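Local coordinates for sensor histidine kinase CitA (Klebsiella pneumoniae, PDB 1P0Z), which senses citrate through its periplasmic domain and, as the histidine kinase of a two-component system, probably activates the response regulator CitB by phosphorylation, at residues Gln10-Gln15 and Val121-Glu126. Sequence-based numbering, arbitrary orientation. Where two conformers were deposited one is given.
Sequences QRALIQ and VGYTIE
In the PAS-like (single Cache) periplasmic domain of CitA, the N-terminal helix 6-20 packs against the central strand 115-124 of the antiparallel sheet. The two short segments run nearly antiparallel, at 157°, their axes 7.7 Å apart at closest approach. The small side chain of Ala12 is consistent with this spacing: its CB, on a bond directed neither at the strand nor away from it, lies 3.5 Å from Val121 O and 3.8 Å from CE1 at the Tyr123 ring edge. Val121, with CG1 anti to its backbone N, sets CG2 against the backbone carbon and CB of Gln15, while Ala16 and Ile19 of the same helix continue this apolar surface. Tyr123, with CG anti to the carbonyl carbon, points toward the helix, and its hydroxyl meets the carboxamide end of Gln15.

Extended beyond CG, the Gln15 side chain crosses that of Tyr123 at about a right angle, with amide and ring planes 55° apart. Gln15 NE2 lies at the ring edge, in plane, and donates to Tyr123 OH at 2.9 Å with an N-H...O angle of 155°; its second hydrogen bond goes to Arg11 O. Both acceptors lie close to the amide plane, and Ser48 OG bonds OE1, so three partners fix the rotation of the amide. Arg11, bent at chi2 and chi3, folds back until Gln15 NE2 sits over the centre of one guanidinium face, 3.5 Å above that plane. Asp49 OD1 adds a salt bridge to Arg11 NH2 and a hydrogen bond to Tyr123 OH. Arg11 O also accepts from Gln15 N, and the side-chain NE2 approaches it from above the carbonyl plane, 3.0 Å away.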
loop_
_atom_site.group_PDB
_atom_site.type_symbol
_atom_site.label_atom_id
_atom_site.label_comp_id
_atom_site.label_asym_id
_atom_site.label_seq_id
_atom_site.Cartn_x
_atom_site.Cartn_y
_atom_site.Cartn_z
ATOM N N GLN A 10 -0.651 -0.461 -13.251
ATOM C CA GLN A 10 -1.273 0.864 -13.313
ATOM C C GLN A 10 -2.500 0.923 -12.418
ATOM O O GLN A 10 -2.714 1.939 -11.762
ATOM C CB GLN A 10 -1.597 1.226 -14.769
ATOM C CG GLN A 10 -0.345 1.463 -15.619
ATOM C CD GLN A 10 0.574 2.555 -15.036
ATOM O OE1 GLN A 10 0.203 3.717 -14.980
ATOM N NE2 GLN A 10 1.761 2.161 -14.580
ATOM N N ARG A 11 -3.288 -0.152 -12.393
ATOM C CA ARG A 11 -4.479 -0.248 -11.539
ATOM C C ARG A 11 -4.053 -0.171 -10.075
ATOM O O ARG A 11 -4.660 0.537 -9.246
ATOM C CB ARG A 11 -5.236 -1.581 -11.790
ATOM C CG ARG A 11 -6.361 -1.498 -12.828
ATOM C CD ARG A 11 -7.632 -0.824 -12.218
ATOM N NE ARG A 11 -8.304 -1.712 -11.256
ATOM C CZ ARG A 11 -9.059 -1.297 -10.237
ATOM N NH1 ARG A 11 -9.251 0.016 -10.021
ATOM N NH2 ARG A 11 -9.624 -2.196 -9.418
ATOM N N ALA A 12 -2.979 -0.879 -9.744
ATOM C CA ALA A 12 -2.510 -0.870 -8.353
ATOM C C ALA A 12 -2.024 0.518 -7.960
ATOM O O ALA A 12 -2.307 0.999 -6.836
ATOM C CB ALA A 12 -1.354 -1.883 -8.200
ATOM N N LEU A 13 -1.286 1.149 -8.864
ATOM C CA LEU A 13 -0.723 2.463 -8.575
ATOM C C LEU A 13 -1.811 3.524 -8.397
ATOM O O LEU A 13 -1.756 4.322 -7.444
ATOM C CB LEU A 13 0.274 2.863 -9.669
ATOM C CG LEU A 13 0.905 4.254 -9.529
ATOM C CD1 LEU A 13 1.605 4.387 -8.171
ATOM C CD2 LEU A 13 1.855 4.454 -10.714
ATOM N N ILE A 14 -2.797 3.500 -9.288
ATOM C CA ILE A 14 -3.888 4.467 -9.213
ATOM C C ILE A 14 -4.594 4.330 -7.887
ATOM O O ILE A 14 -4.847 5.322 -7.221
ATOM C CB ILE A 14 -4.907 4.277 -10.377
ATOM C CG1 ILE A 14 -4.297 4.808 -11.676
ATOM C CG2 ILE A 14 -6.241 4.989 -10.054
ATOM C CD1 ILE A 14 -3.981 6.306 -11.641
ATOM N N GLN A 15 -4.884 3.099 -7.492
ATOM C CA GLN A 15 -5.587 2.853 -6.230
ATOM C C GLN A 15 -4.735 3.280 -5.024
ATOM O O GLN A 15 -5.265 3.844 -4.054
ATOM C CB GLN A 15 -5.953 1.380 -6.095
ATOM C CG GLN A 15 -7.077 1.003 -7.058
ATOM C CD GLN A 15 -7.316 -0.492 -7.046
ATOM O OE1 GLN A 15 -8.198 -0.970 -6.339
ATOM N NE2 GLN A 15 -6.517 -1.245 -7.803
ATOM N N VAL A 121 -0.762 -1.236 -2.637
ATOM C CA VAL A 121 -1.882 -2.043 -3.113
ATOM C C VAL A 121 -1.232 -3.130 -3.965
ATOM O O VAL A 121 -0.515 -2.836 -4.909
ATOM C CB VAL A 121 -2.846 -1.192 -3.960
ATOM C CG1 VAL A 121 -3.871 -2.068 -4.635
ATOM C CG2 VAL A 121 -3.505 -0.116 -3.044
ATOM N N GLY A 122 -1.511 -4.378 -3.641
ATOM C CA GLY A 122 -0.826 -5.454 -4.343
ATOM C C GLY A 122 -1.700 -6.503 -4.998
ATOM O O GLY A 122 -2.807 -6.795 -4.539
ATOM N N TYR A 123 -1.157 -7.041 -6.098
ATOM C CA TYR A 123 -1.820 -8.113 -6.863
ATOM C C TYR A 123 -0.844 -9.283 -6.981
ATOM O O TYR A 123 0.207 -9.151 -7.597
ATOM C CB TYR A 123 -2.176 -7.659 -8.279
ATOM C CG TYR A 123 -3.330 -6.682 -8.347
ATOM C CD1 TYR A 123 -3.158 -5.342 -7.998
ATOM C CD2 TYR A 123 -4.583 -7.103 -8.783
ATOM C CE1 TYR A 123 -4.224 -4.421 -8.087
ATOM C CE2 TYR A 123 -5.664 -6.206 -8.875
ATOM C CZ TYR A 123 -5.465 -4.862 -8.517
ATOM O OH TYR A 123 -6.537 -4.020 -8.574
ATOM N N THR A 124 -1.139 -10.420 -6.357
ATOM C CA THR A 124 -0.215 -11.552 -6.455
ATOM C C THR A 124 -0.360 -12.170 -7.855
ATOM O O THR A 124 -1.441 -12.589 -8.265
ATOM C CB THR A 124 -0.510 -12.584 -5.356
ATOM O OG1 THR A 124 -0.184 -11.991 -4.096
ATOM C CG2 THR A 124 0.318 -13.884 -5.576
ATOM N N ILE A 125 0.761 -12.253 -8.546
ATOM C CA ILE A 125 0.804 -12.658 -9.923
ATOM C C ILE A 125 0.226 -13.999 -10.282
ATOM O O ILE A 125 -0.505 -14.129 -11.285
ATOM C CB ILE A 125 2.259 -12.462 -10.455
ATOM C CG1 ILE A 125 2.554 -10.937 -10.489
ATOM C CG2 ILE A 125 2.381 -12.958 -11.892
ATOM C CD1 ILE A 125 4.028 -10.573 -10.697
ATOM N N GLU A 126 0.491 -14.976 -9.451
ATOM C CA GLU A 126 0.002 -16.285 -9.762
ATOM C C GLU A 126 -1.506 -16.329 -9.749
ATOM O O GLU A 126 -2.080 -17.196 -10.409
ATOM C CB GLU A 126 0.624 -17.308 -8.796
ATOM C CG GLU A 126 -0.290 -18.445 -8.340
ATOM C CD GLU A 126 -1.099 -18.056 -7.103
ATOM O OE1 GLU A 126 -0.499 -17.713 -6.058
ATOM O OE2 GLU A 126 -2.337 -18.089 -7.171
#